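Local atomic coordinates of fatty acyl CoA synthetase FADD13 (FATTY-ACYL-CoA SYNTHETASE) (Mycobacterium tuberculosis, PDB entry 3R44), a protein that belongs to the AMP-binding (ANL) enzyme family, pairing a large N-terminal domain with a smaller C-terminal domain. Residues 347-350 with 356-359; 363-368 with 406-411; 117-122 with 127-132; 70-75 with 109-114; 36-41 with 255-260. All coordinates share one frame; numbering follows the deposited sequence.

Interaction 1 of 5, residues 347-350 with 356-359; sequences DVAV and VIRE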
# COMPACT_ATOMS: atom_id res chain seq x y z
N ASP A 347 -4.45 -17.56 -1.96
CA ASP A 347 -3.54 -18.47 -2.62
C ASP A 347 -2.58 -17.65 -3.47
O ASP A 347 -2.98 -16.68 -4.13
CB ASP A 347 -4.25 -19.49 -3.51
CG ASP A 347 -5.24 -20.41 -2.74
OD1 ASP A 347 -5.13 -20.54 -1.52
OD2 ASP A 347 -6.12 -21.04 -3.37
N VAL A 348 -1.31 -18.00 -3.48
CA VAL A 348 -0.31 -17.20 -4.22
C VAL A 348 0.51 -18.17 -5.01
O VAL A 348 0.85 -19.22 -4.48
CB VAL A 348 0.63 -16.43 -3.25
CG1 VAL A 348 1.76 -15.70 -4.05
CG2 VAL A 348 -0.19 -15.51 -2.28
N ALA A 349 0.78 -17.90 -6.29
CA ALA A 349 1.53 -18.84 -7.10
C ALA A 349 2.32 -18.02 -8.10
O ALA A 349 2.29 -16.77 -8.04
CB ALA A 349 0.56 -19.88 -7.83
N VAL A 350 3.02 -18.70 -9.00
CA VAL A 350 3.73 -18.05 -10.11
C VAL A 350 3.30 -18.60 -11.45
O VAL A 350 3.22 -19.82 -11.62
CB VAL A 350 5.28 -18.12 -9.93
CG1 VAL A 350 5.74 -17.17 -8.82
CG2 VAL A 350 5.69 -19.54 -9.71
N VAL A 356 1.69 -21.88 -17.47
CA VAL A 356 1.37 -22.76 -16.35
C VAL A 356 1.50 -22.02 -14.99
O VAL A 356 2.51 -21.37 -14.68
CB VAL A 356 2.20 -24.08 -16.35
CG1 VAL A 356 1.81 -24.98 -15.17
CG2 VAL A 356 2.02 -24.80 -17.69
N ILE A 357 0.48 -22.12 -14.18
CA ILE A 357 0.54 -21.57 -12.84
C ILE A 357 1.05 -22.64 -11.87
O ILE A 357 0.46 -23.71 -11.75
CB ILE A 357 -0.83 -21.02 -12.41
CG1 ILE A 357 -1.26 -19.89 -13.38
CG2 ILE A 357 -0.84 -20.54 -10.94
CD1 ILE A 357 -2.59 -19.26 -13.02
N ARG A 358 2.11 -22.32 -11.14
CA ARG A 358 2.72 -23.26 -10.18
C ARG A 358 2.87 -22.70 -8.76
O ARG A 358 3.20 -21.51 -8.59
CB ARG A 358 4.12 -23.68 -10.67
CG ARG A 358 4.24 -24.11 -12.11
CD ARG A 358 5.68 -24.50 -12.49
NE ARG A 358 5.63 -25.20 -13.77
CZ ARG A 358 5.57 -24.61 -14.96
NH1 ARG A 358 5.60 -23.28 -15.10
NH2 ARG A 358 5.48 -25.36 -16.03
N GLU A 359 2.69 -23.52 -7.71
CA GLU A 359 2.92 -22.98 -6.37
C GLU A 359 4.39 -22.90 -6.00
O GLU A 359 4.71 -22.29 -5.00
CB GLU A 359 2.10 -23.71 -5.27
CG GLU A 359 0.55 -23.44 -5.44
CD GLU A 359 -0.23 -23.28 -4.11
OE1 GLU A 359 0.11 -24.01 -3.13
OE2 GLU A 359 -1.20 -22.45 -4.06
O HOH W 1 -0.93 -20.56 -1.87
O HOH W 2 5.30 -21.19 -13.18

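Interaction 2 of 5, residues 363-368 with 406-411; sequences GEVVIK and LYIKDR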
# COMPACT_ATOMS: atom_id res chain seq x y z
N GLY A 363 8.32 -17.06 -11.86
CA GLY A 363 7.37 -16.54 -12.85
C GLY A 363 6.65 -15.30 -12.38
O GLY A 363 7.07 -14.63 -11.43
N GLU A 364 5.55 -14.98 -13.04
CA GLU A 364 4.79 -13.80 -12.65
C GLU A 364 3.97 -14.13 -11.40
O GLU A 364 3.29 -15.15 -11.39
CB GLU A 364 3.87 -13.36 -13.81
CG GLU A 364 3.08 -12.12 -13.44
CD GLU A 364 2.00 -11.78 -14.49
OE1 GLU A 364 1.73 -12.63 -15.40
OE2 GLU A 364 1.42 -10.66 -14.40
N VAL A 365 4.02 -13.29 -10.36
CA VAL A 365 3.27 -13.54 -9.16
C VAL A 365 1.78 -13.44 -9.47
O VAL A 365 1.30 -12.46 -10.12
CB VAL A 365 3.66 -12.62 -8.03
CG1 VAL A 365 2.80 -12.95 -6.76
CG2 VAL A 365 5.23 -12.78 -7.69
N VAL A 366 1.04 -14.50 -9.10
CA VAL A 366 -0.42 -14.46 -9.30
C VAL A 366 -1.13 -14.75 -7.97
O VAL A 366 -0.59 -15.47 -7.11
CB VAL A 366 -0.91 -15.38 -10.41
CG1 VAL A 366 -0.48 -14.89 -11.78
CG2 VAL A 366 -0.50 -16.82 -10.19
N ILE A 367 -2.32 -14.17 -7.79
CA ILE A 367 -3.05 -14.30 -6.52
C ILE A 367 -4.46 -14.77 -6.81
O ILE A 367 -5.11 -14.23 -7.75
CB ILE A 367 -3.08 -12.93 -5.79
CG1 ILE A 367 -1.65 -12.40 -5.54
CG2 ILE A 367 -3.92 -13.01 -4.49
CD1 ILE A 367 -1.54 -10.94 -4.90
N LYS A 368 -5.00 -15.69 -6.01
CA LYS A 368 -6.43 -16.12 -6.10
C LYS A 368 -6.99 -16.00 -4.69
O LYS A 368 -6.44 -16.55 -3.76
CB LYS A 368 -6.58 -17.55 -6.62
CG LYS A 368 -8.03 -18.02 -6.70
CD LYS A 368 -8.13 -19.38 -7.44
CE LYS A 368 -8.36 -19.15 -8.91
NZ LYS A 368 -8.69 -20.42 -9.63
N LEU A 406 7.89 -16.67 -0.80
CA LEU A 406 7.95 -15.78 -1.97
C LEU A 406 9.13 -14.81 -1.88
O LEU A 406 9.35 -14.18 -0.83
CB LEU A 406 6.67 -14.96 -2.04
CG LEU A 406 6.57 -13.94 -3.17
CD1 LEU A 406 6.75 -14.67 -4.51
CD2 LEU A 406 5.22 -13.17 -3.18
N TYR A 407 9.85 -14.67 -2.99
CA TYR A 407 10.94 -13.70 -3.13
C TYR A 407 10.59 -12.87 -4.35
O TYR A 407 10.50 -13.38 -5.44
CB TYR A 407 12.31 -14.36 -3.35
CG TYR A 407 12.86 -15.05 -2.11
CD1 TYR A 407 13.77 -14.41 -1.29
CD2 TYR A 407 12.42 -16.31 -1.74
CE1 TYR A 407 14.26 -15.00 -0.14
CE2 TYR A 407 12.91 -16.93 -0.57
CZ TYR A 407 13.82 -16.27 0.20
OH TYR A 407 14.29 -16.84 1.34
N ILE A 408 10.33 -11.59 -4.15
CA ILE A 408 10.06 -10.72 -5.27
C ILE A 408 11.34 -10.30 -5.97
O ILE A 408 12.30 -9.79 -5.37
CB ILE A 408 9.23 -9.49 -4.85
CG1 ILE A 408 7.90 -9.91 -4.23
CG2 ILE A 408 9.01 -8.52 -6.04
CD1 ILE A 408 6.86 -10.31 -5.16
N LYS A 409 11.35 -10.49 -7.27
CA LYS A 409 12.54 -10.19 -8.06
C LYS A 409 12.46 -8.87 -8.76
O LYS A 409 13.49 -8.19 -8.90
CB LYS A 409 12.79 -11.29 -9.11
CG LYS A 409 13.07 -12.64 -8.53
CD LYS A 409 14.28 -12.61 -7.62
CE LYS A 409 14.57 -13.95 -6.96
NZ LYS A 409 14.87 -15.03 -7.99
N ASP A 410 11.28 -8.52 -9.25
CA ASP A 410 11.09 -7.24 -9.95
C ASP A 410 9.62 -6.85 -9.90
O ASP A 410 8.75 -7.72 -9.73
CB ASP A 410 11.48 -7.36 -11.41
CG ASP A 410 12.58 -6.41 -11.81
OD1 ASP A 410 12.81 -5.34 -11.17
OD2 ASP A 410 13.26 -6.79 -12.78
N ARG A 411 9.38 -5.56 -9.98
CA ARG A 411 8.05 -5.03 -9.94
C ARG A 411 7.69 -4.53 -11.32
O ARG A 411 8.57 -4.12 -12.08
CB ARG A 411 7.95 -3.86 -9.00
CG ARG A 411 8.49 -4.11 -7.60
CD ARG A 411 7.66 -5.07 -6.91
NE ARG A 411 7.30 -4.69 -5.55
CZ ARG A 411 6.05 -4.43 -5.14
NH1 ARG A 411 5.02 -4.47 -6.00
NH2 ARG A 411 5.83 -4.12 -3.87

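Interaction 3 of 5, residues 117-122 with 127-132; sequences KVVIYG and PVIDAI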
# COMPACT_ATOMS: atom_id res chain seq x y z
N LYS A 117 -19.13 12.46 -6.40
CA LYS A 117 -20.21 13.42 -6.23
C LYS A 117 -19.90 14.46 -5.16
O LYS A 117 -20.28 15.60 -5.25
CB LYS A 117 -21.45 12.63 -5.85
CG LYS A 117 -22.74 13.38 -5.74
CD LYS A 117 -23.91 12.36 -5.70
CE LYS A 117 -25.25 13.09 -5.53
NZ LYS A 117 -25.48 14.12 -6.59
N VAL A 118 -19.21 14.03 -4.10
CA VAL A 118 -18.92 14.88 -2.96
C VAL A 118 -17.45 14.76 -2.72
O VAL A 118 -16.91 13.66 -2.83
CB VAL A 118 -19.72 14.40 -1.72
CG1 VAL A 118 -19.22 15.05 -0.42
CG2 VAL A 118 -21.24 14.68 -1.94
N VAL A 119 -16.81 15.87 -2.43
CA VAL A 119 -15.39 15.88 -2.09
C VAL A 119 -15.23 16.47 -0.70
O VAL A 119 -15.66 17.59 -0.45
CB VAL A 119 -14.58 16.68 -3.11
CG1 VAL A 119 -13.10 16.77 -2.68
CG2 VAL A 119 -14.77 15.99 -4.53
N ILE A 120 -14.66 15.67 0.20
CA ILE A 120 -14.41 16.13 1.57
C ILE A 120 -12.90 16.33 1.73
O ILE A 120 -12.14 15.37 1.54
CB ILE A 120 -14.98 15.16 2.61
CG1 ILE A 120 -16.49 14.98 2.41
CG2 ILE A 120 -14.70 15.74 4.02
CD1 ILE A 120 -17.07 13.98 3.26
N TYR A 121 -12.48 17.56 2.04
CA TYR A 121 -11.06 17.87 2.08
C TYR A 121 -10.58 18.55 3.33
O TYR A 121 -11.27 19.38 3.97
CB TYR A 121 -10.65 18.67 0.86
CG TYR A 121 -11.24 20.05 0.78
CD1 TYR A 121 -10.52 21.17 1.24
CD2 TYR A 121 -12.50 20.25 0.27
CE1 TYR A 121 -11.07 22.44 1.15
CE2 TYR A 121 -13.05 21.50 0.20
CZ TYR A 121 -12.35 22.58 0.62
OH TYR A 121 -12.97 23.82 0.49
N GLY A 122 -9.34 18.22 3.64
CA GLY A 122 -8.69 18.75 4.80
C GLY A 122 -8.08 20.07 4.48
O GLY A 122 -7.88 20.42 3.30
N PRO A 127 -5.33 24.21 -0.95
CA PRO A 127 -4.75 24.73 -2.17
C PRO A 127 -4.99 23.88 -3.43
O PRO A 127 -5.20 24.45 -4.51
CB PRO A 127 -3.25 24.80 -1.85
CG PRO A 127 -3.17 24.75 -0.37
CD PRO A 127 -4.28 23.86 0.01
N VAL A 128 -4.93 22.55 -3.31
CA VAL A 128 -5.26 21.69 -4.44
C VAL A 128 -6.71 21.85 -4.89
O VAL A 128 -6.98 21.98 -6.08
CB VAL A 128 -4.95 20.16 -4.15
CG1 VAL A 128 -5.83 19.25 -4.95
CG2 VAL A 128 -3.47 19.87 -4.41
N ILE A 129 -7.63 21.87 -3.92
CA ILE A 129 -9.05 21.97 -4.23
C ILE A 129 -9.33 23.33 -4.86
O ILE A 129 -10.07 23.42 -5.85
CB ILE A 129 -9.93 21.75 -2.97
CG1 ILE A 129 -9.84 20.32 -2.48
CG2 ILE A 129 -11.38 22.23 -3.26
CD1 ILE A 129 -10.25 19.20 -3.54
N ASP A 130 -8.71 24.38 -4.33
CA ASP A 130 -8.88 25.72 -4.90
C ASP A 130 -8.44 25.76 -6.35
O ASP A 130 -9.17 26.26 -7.21
CB ASP A 130 -8.09 26.76 -4.09
CG ASP A 130 -8.73 27.05 -2.73
OD1 ASP A 130 -9.88 26.62 -2.48
OD2 ASP A 130 -8.08 27.71 -1.90
N ALA A 131 -7.26 25.20 -6.62
CA ALA A 131 -6.72 25.16 -7.98
C ALA A 131 -7.72 24.40 -8.88
O ALA A 131 -8.02 24.83 -9.99
CB ALA A 131 -5.33 24.48 -7.99
N ILE A 132 -8.24 23.28 -8.38
CA ILE A 132 -9.21 22.48 -9.16
C ILE A 132 -10.54 23.24 -9.42
O ILE A 132 -11.03 23.26 -10.55
CB ILE A 132 -9.51 21.10 -8.53
CG1 ILE A 132 -8.24 20.23 -8.49
CG2 ILE A 132 -10.60 20.39 -9.35
CD1 ILE A 132 -8.40 18.92 -7.74

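Interaction 4 of 5, residues 70-75 with 109-114; sequences RVALLM and FILSDS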
# COMPACT_ATOMS: atom_id res chain seq x y z
N ARG A 70 -20.06 8.03 -5.15
CA ARG A 70 -18.68 8.14 -4.68
C ARG A 70 -18.46 9.41 -3.90
O ARG A 70 -18.90 10.49 -4.32
CB ARG A 70 -17.67 8.07 -5.84
CG ARG A 70 -17.29 6.65 -6.33
CD ARG A 70 -18.40 5.98 -7.12
NE ARG A 70 -18.67 6.68 -8.39
CZ ARG A 70 -19.81 6.65 -9.09
NH1 ARG A 70 -20.93 6.07 -8.64
NH2 ARG A 70 -19.84 7.29 -10.25
N VAL A 71 -17.81 9.25 -2.75
CA VAL A 71 -17.43 10.36 -1.85
C VAL A 71 -15.90 10.33 -1.80
O VAL A 71 -15.29 9.36 -1.28
CB VAL A 71 -17.92 10.12 -0.39
CG1 VAL A 71 -17.56 11.37 0.47
CG2 VAL A 71 -19.45 9.81 -0.41
N ALA A 72 -15.27 11.35 -2.36
CA ALA A 72 -13.81 11.43 -2.31
C ALA A 72 -13.37 11.99 -0.96
O ALA A 72 -13.98 12.92 -0.42
CB ALA A 72 -13.25 12.31 -3.47
N LEU A 73 -12.26 11.47 -0.47
CA LEU A 73 -11.69 11.85 0.83
C LEU A 73 -10.27 12.30 0.62
O LEU A 73 -9.42 11.50 0.23
CB LEU A 73 -11.76 10.69 1.83
CG LEU A 73 -13.14 10.11 2.14
CD1 LEU A 73 -12.98 8.84 3.02
CD2 LEU A 73 -14.04 11.15 2.77
N LEU A 74 -10.04 13.59 0.81
CA LEU A 74 -8.70 14.19 0.63
C LEU A 74 -8.29 14.94 1.90
O LEU A 74 -8.50 16.15 2.03
CB LEU A 74 -8.74 15.13 -0.58
CG LEU A 74 -7.47 15.77 -1.14
CD1 LEU A 74 -6.46 14.65 -1.61
CD2 LEU A 74 -7.72 16.81 -2.25
N MET A 75 -7.80 14.19 2.88
CA MET A 75 -7.63 14.74 4.20
C MET A 75 -6.58 14.00 5.01
O MET A 75 -6.19 12.87 4.69
CB MET A 75 -8.97 14.73 4.96
CG MET A 75 -9.52 13.35 5.16
SD MET A 75 -11.30 13.35 5.61
CE MET A 75 -12.00 13.49 4.01
N PHE A 109 -7.96 14.41 -12.23
CA PHE A 109 -8.20 13.18 -12.97
C PHE A 109 -9.02 12.16 -12.19
O PHE A 109 -9.98 11.57 -12.71
CB PHE A 109 -6.90 12.53 -13.41
CG PHE A 109 -7.12 11.22 -14.09
CD1 PHE A 109 -7.52 11.17 -15.41
CD2 PHE A 109 -6.96 10.04 -13.39
CE1 PHE A 109 -7.76 9.93 -16.02
CE2 PHE A 109 -7.21 8.82 -13.97
CZ PHE A 109 -7.59 8.76 -15.29
N ILE A 110 -8.59 11.92 -10.96
CA ILE A 110 -9.22 10.94 -10.10
C ILE A 110 -10.66 11.26 -9.83
O ILE A 110 -11.51 10.36 -9.90
CB ILE A 110 -8.45 10.82 -8.74
CG1 ILE A 110 -7.11 10.16 -9.04
CG2 ILE A 110 -9.25 10.06 -7.70
CD1 ILE A 110 -6.12 10.09 -7.74
N LEU A 111 -10.94 12.55 -9.54
CA LEU A 111 -12.32 13.01 -9.33
C LEU A 111 -13.19 12.81 -10.54
O LEU A 111 -14.32 12.40 -10.38
CB LEU A 111 -12.36 14.46 -8.84
CG LEU A 111 -11.70 14.75 -7.49
CD1 LEU A 111 -11.80 16.25 -7.26
CD2 LEU A 111 -12.42 14.00 -6.32
N SER A 112 -12.66 13.08 -11.73
CA SER A 112 -13.40 12.84 -12.96
C SER A 112 -13.57 11.41 -13.26
O SER A 112 -14.65 10.99 -13.68
CB SER A 112 -12.68 13.40 -14.19
OG SER A 112 -12.62 14.79 -14.10
N ASP A 113 -12.50 10.64 -13.13
CA ASP A 113 -12.58 9.25 -13.44
C ASP A 113 -13.55 8.49 -12.52
O ASP A 113 -14.30 7.59 -12.98
CB ASP A 113 -11.20 8.59 -13.35
CG ASP A 113 -11.22 7.12 -13.86
OD1 ASP A 113 -11.07 6.91 -15.09
OD2 ASP A 113 -11.32 6.19 -13.05
N SER A 114 -13.51 8.80 -11.24
CA SER A 114 -14.35 8.15 -10.26
C SER A 114 -15.77 8.63 -10.31
O SER A 114 -16.65 7.96 -9.76
CB SER A 114 -13.83 8.36 -8.85
OG SER A 114 -13.80 9.73 -8.50

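Interaction 5 of 5, residues 36-41 with 255-260; sequences VEPSTD and VEERVC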
# COMPACT_ATOMS: atom_id res chain seq x y z
N VAL A 36 -7.37 6.59 19.57
CA VAL A 36 -6.68 7.44 20.51
C VAL A 36 -5.67 8.24 19.68
O VAL A 36 -4.77 7.66 19.06
CB VAL A 36 -5.95 6.63 21.61
CG1 VAL A 36 -5.22 7.60 22.53
CG2 VAL A 36 -6.91 5.74 22.38
N GLU A 37 -5.79 9.57 19.68
CA GLU A 37 -4.90 10.46 18.92
C GLU A 37 -4.43 11.56 19.89
O GLU A 37 -5.12 12.59 20.02
CB GLU A 37 -5.65 11.09 17.73
CG GLU A 37 -4.77 11.68 16.66
CD GLU A 37 -5.55 11.94 15.40
OE1 GLU A 37 -5.55 11.07 14.49
OE2 GLU A 37 -6.19 13.02 15.34
N PRO A 38 -3.32 11.31 20.65
CA PRO A 38 -2.96 12.23 21.73
C PRO A 38 -2.70 13.66 21.26
O PRO A 38 -3.09 14.59 21.96
CB PRO A 38 -1.69 11.58 22.32
CG PRO A 38 -1.93 10.13 22.05
CD PRO A 38 -2.40 10.16 20.64
N SER A 39 -2.12 13.82 20.07
CA SER A 39 -1.82 15.13 19.46
C SER A 39 -3.06 16.04 19.32
O SER A 39 -2.94 17.24 19.49
CB SER A 39 -1.12 14.99 18.10
OG SER A 39 -1.90 14.27 17.14
N THR A 40 -4.23 15.46 19.08
CA THR A 40 -5.48 16.26 18.96
C THR A 40 -6.45 16.00 20.13
O THR A 40 -7.63 16.37 20.07
CB THR A 40 -6.19 15.90 17.64
OG1 THR A 40 -6.47 14.49 17.67
CG2 THR A 40 -5.33 16.19 16.42
N ASP A 41 -5.96 15.32 21.15
CA ASP A 41 -6.71 14.93 22.34
C ASP A 41 -7.99 14.15 22.09
O ASP A 41 -8.97 14.39 22.78
CB ASP A 41 -6.99 16.15 23.22
CG ASP A 41 -5.72 16.98 23.47
OD1 ASP A 41 -4.80 16.51 24.21
OD2 ASP A 41 -5.63 18.09 22.90
N VAL A 255 5.23 4.16 24.35
CA VAL A 255 5.24 3.90 25.80
C VAL A 255 3.99 4.37 26.50
O VAL A 255 3.35 3.56 27.21
CB VAL A 255 6.51 4.47 26.46
CG1 VAL A 255 6.48 4.29 27.97
CG2 VAL A 255 7.76 3.77 25.87
N GLU A 256 3.65 5.66 26.34
CA GLU A 256 2.49 6.26 26.99
C GLU A 256 1.19 5.53 26.68
O GLU A 256 0.33 5.44 27.55
CB GLU A 256 2.31 7.75 26.64
CG GLU A 256 3.42 8.63 27.09
CD GLU A 256 3.61 8.63 28.61
OE1 GLU A 256 2.62 8.50 29.36
OE2 GLU A 256 4.77 8.79 29.04
N GLU A 257 1.05 4.99 25.48
CA GLU A 257 -0.22 4.36 25.07
C GLU A 257 -0.12 2.87 25.00
O GLU A 257 -1.02 2.18 24.49
CB GLU A 257 -0.69 4.94 23.74
CG GLU A 257 -1.21 6.34 23.86
CD GLU A 257 -2.37 6.51 24.87
OE1 GLU A 257 -3.20 5.61 25.14
OE2 GLU A 257 -2.46 7.63 25.40
N ARG A 258 0.95 2.36 25.59
CA ARG A 258 1.10 0.94 25.78
C ARG A 258 0.86 0.19 24.49
O ARG A 258 0.10 -0.77 24.46
CB ARG A 258 0.13 0.45 26.88
CG ARG A 258 0.25 1.18 28.27
CD ARG A 258 -0.80 0.63 29.31
NE ARG A 258 -2.18 0.64 28.83
CZ ARG A 258 -2.90 1.73 28.66
NH1 ARG A 258 -2.40 2.92 28.99
NH2 ARG A 258 -4.12 1.63 28.17
N VAL A 259 1.52 0.63 23.43
CA VAL A 259 1.35 0.09 22.11
C VAL A 259 1.96 -1.32 22.01
O VAL A 259 3.09 -1.59 22.47
CB VAL A 259 1.94 1.07 21.05
CG1 VAL A 259 1.95 0.45 19.61
CG2 VAL A 259 1.18 2.40 21.05
N CYS A 260 1.18 -2.22 21.42
CA CYS A 260 1.56 -3.59 21.14
C CYS A 260 2.11 -3.86 19.77
O CYS A 260 2.99 -4.75 19.62
CB CYS A 260 0.35 -4.51 21.37
SG CYS A 260 -0.51 -4.25 22.90

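Interaction 1 of 5, residues 347-350 with 356-359
Ile357 holds CG1 near -60° (chi1 -61°), which leaves the CG2 branch trans to the backbone nitrogen and places it 3.5 Å from Ala349 CB, tighter than an ordinary methyl contact. Glu359 has a similar first torsion but bends at chi2 (-143°), turning its carboxylate back over the neighbouring strand. The backbone supplies the directional evidence: Val350 N donates to Arg358 O at 2.8 Å, and Arg358 N returns the bond to Val350 O at 2.8 Å, both nearly straight. Val350 CG2 sits 3.4 Å from Arg358 O, and Ile357 CA also approaches Val350 O.

Two waters extend the pairing. One lies 2.9 Å from Glu359 OE2 and also binds Val348 N. The other donates to Val350 O and accepts from Arg358 NH1, lying 2.9 Å from NH1 in the guanidinium plane. Arg358 NH2 is salt-bridged to Asp354 in the intervening turn. Val356 CB lies over one guanidinium face, toward its rim; with the salt bridge this probably steadies the extended chain. Reciprocal bonds at Val350 and Arg358 define an antiparallel hydrogen-bonded pair, typical of a short beta hairpin, here closing one edge of a five-stranded antiparallel sheet.

Interaction 2 of 5, residues 363-368 with 406-411
The backbone of Val365, whose side chain carries this contact on the strand 364-369 side, is gripped by several partners: its carbonyl oxygen takes a hydrogen bond from Thr394 OG1, and its main chain is also bonded to Thr394 and Asp396. These bonds fix the strand, while the side chain faces Leu406 and Ile408 on strand 406-410.

Everything that meets between the two segments is aliphatic. Val365 CG2 is the shared probe: it lies 3.9 Å from Ile408 CD1 and 4.0 Å from Leu406 CD1. Leu406 CD1 and Ile408 CD1 are themselves 4.4 Å apart. The three methyls thus form a nearly equilateral triangle, with an angle of about 68° at the valine. The second branch of the valine adds a looser approach, Val365 CG1 to Leu406 CD2 at 4.3 Å. The valine and Ile408 side chains lie roughly at right angles, whereas Leu406 meets the valine at a slant.

Ile408 gets there by a fold in its own chain. Its CB does not point directly at the valine, but a chi2 of -78° swings CD1 round until it meets Val365 CG2. Tyr315 of strand 310-316 touches all three residues, which places the cluster between the five-stranded sheet, the two-stranded ribbon that includes 406-410, and the large mixed sheet.

With CA atoms of Val365 and Ile408 8.3 Å apart, the strands are not paired. The join probably rests on dispersion and burial of apolar surface, and shape, not a directional bond, defines it.

Interaction 3 of 5, residues 117-122 with 127-132
This is a buried strand-to-helix contact inside a beta-alpha-beta unit, in which Ile129 of helix 126-134 rests against Val119 and Tyr121 of strand 118-121, the strand that precedes it. The CA atoms of Tyr121 and Ile129 are 7.8 Å apart, so the two backbones meet through side chains alone.

Ile129 uses every side-chain carbon beyond CB. CG1 stands over one face of the Tyr121 ring, 3.9 Å from the centroid and 23° off the normal, which meets the definition of a CH-pi contact. It is displaced toward the root of the ring, where Tyr121 CG is its nearest atom at 3.6 Å. CG2 covers the same face nearer the far end, 3.9 Å from Tyr121 CE2. CD1 leaves the ring and reaches Val119 CG1 at 3.8 Å, the two side chains meeting tip to tip.

The tyrosine lies this way because its CG sits between the backbone N and the carbonyl carbon (chi1 67°), a disposition that brings the flat of the ring to the helix. Strand alternation directs both Val119 and Tyr121 to the helix, and they share one isoleucine. Ile129 also touches Leu74 of the neighbouring strand 70-74 and Trp145 of strand 144-147.

The chemistry is aliphatic against aromatic at Tyr121 and aliphatic against aliphatic at Val119. This contact probably rests on dispersion, with a weak electrostatic term where carbon-bound hydrogens face pi density, and without a polar bond between the segments.

Interaction 4 of 5, residues 70-75 with 109-114
Helix 104-114 belongs to the crossover that leads from strand 94-97 to strand 118-121, and here it packs on strand 70-74, which lies between those two in the parallel sheet. Arg70 and Ala72, alternate residues of the strand, meet its last turns.

The polar part is a grip on one carbonyl. Arg70 NE donates to Ser114 O at 2.8 Å with an N-H...O angle of 166°. The oxygen lies in the guanidinium plane, and the C=O points almost straight at the donor (175°). Arg70 NH2 adds a weak bond to Ser114 O at 3.3 Å. Bends at both chi2 and chi3 curl the chain so that the edge bearing NE turns to the helix, while NH1 bonds Gly68 O.

Behind this carbonyl, Ser114 is itself braced. Its OG donates to Ile110 O at 2.8 Å, and its backbone N reaches that same oxygen from the opposite face of the carbonyl plane. The arginine charge at the helix's C-terminal end would be expected to complement the partial negative charge there.

Deeper in, Ala72 CB meets Leu111 CD2 at 3.4 Å, shorter than usual for two methyls. The contact is tight, and the CA atoms of Ala72 and Leu111 are 7.3 Å apart. Helix 79-91 touches Leu73 and Met75, the other alternation of the same segment, an arrangement characteristic of a parallel alpha/beta sheet sandwiched by helices.

Interaction 5 of 5, residues 36-41 with 255-260
The van der Waals part sets a methyl against a carboxylate: Val36 CG1 lies 3.8 Å from Glu257 CD and almost as far from both oxygens, 3.9 Å from OE1 and 4.0 Å from OE2. Near-equal distances to all three atoms put the methyl over the flat of the group rather than at its rim. Pro38 adds a weaker touch, its CG standing 4.2 Å from Glu257 OE2. The two side chains meet at a slant, and a chi2 of -56° bends the glutamate to bring the carboxylate over the methyl.

The polar bonds of that carboxylate go to other residues. OE2 is salt-bridged to Arg43 and OE1 to Arg213, so each oxygen of this buried group has an arginine; such pairing would be expected to favour the charged form. These outside partners probably hold the plane that the methyl covers.

The backbone at Glu257 marks the helix end. Arg258, with positive phi, is the C-prime residue of a Schellman motif, in which Val259 N bonds Ile254 O and Arg258 N bonds Val255 O at 3.1 Å.

In the fold, Val36 belongs to strand 33-37, which pairs with 238-241 and 42-45 in the large mixed sheet. Arg43 and Arg213 come from strands 42-45 and 213-216, and Ile240 touches both Val36 and Glu257, so the end of helix 247-256 settles across several strands near the sheet's edge.

Overall arrangement
The contacts form two close pairs and one outlier. Interactions 1 and 2 have centres 9 Å apart and lie on adjacent strands of one sheet: Ala349 O and Val366 N, at 2.8 Å, probably hydrogen-bond between strands 346-351 and 364-369. Interactions 3 and 4, also 9 Å apart, meet in the four-stranded parallel sheet, where Gly122 N and Leu74 O at 2.8 Å probably hydrogen-bond, linking strands 118-121 and 70-74. The pairs stand well apart; interactions 2 and 4 approach to about 18 Å between nearest atoms. Interaction 5, about 10 Å from interaction 4 at nearest atoms, closes a long loop within which interactions 3 and 4 are nested. None of these segments includes a residue of the histidine pocket.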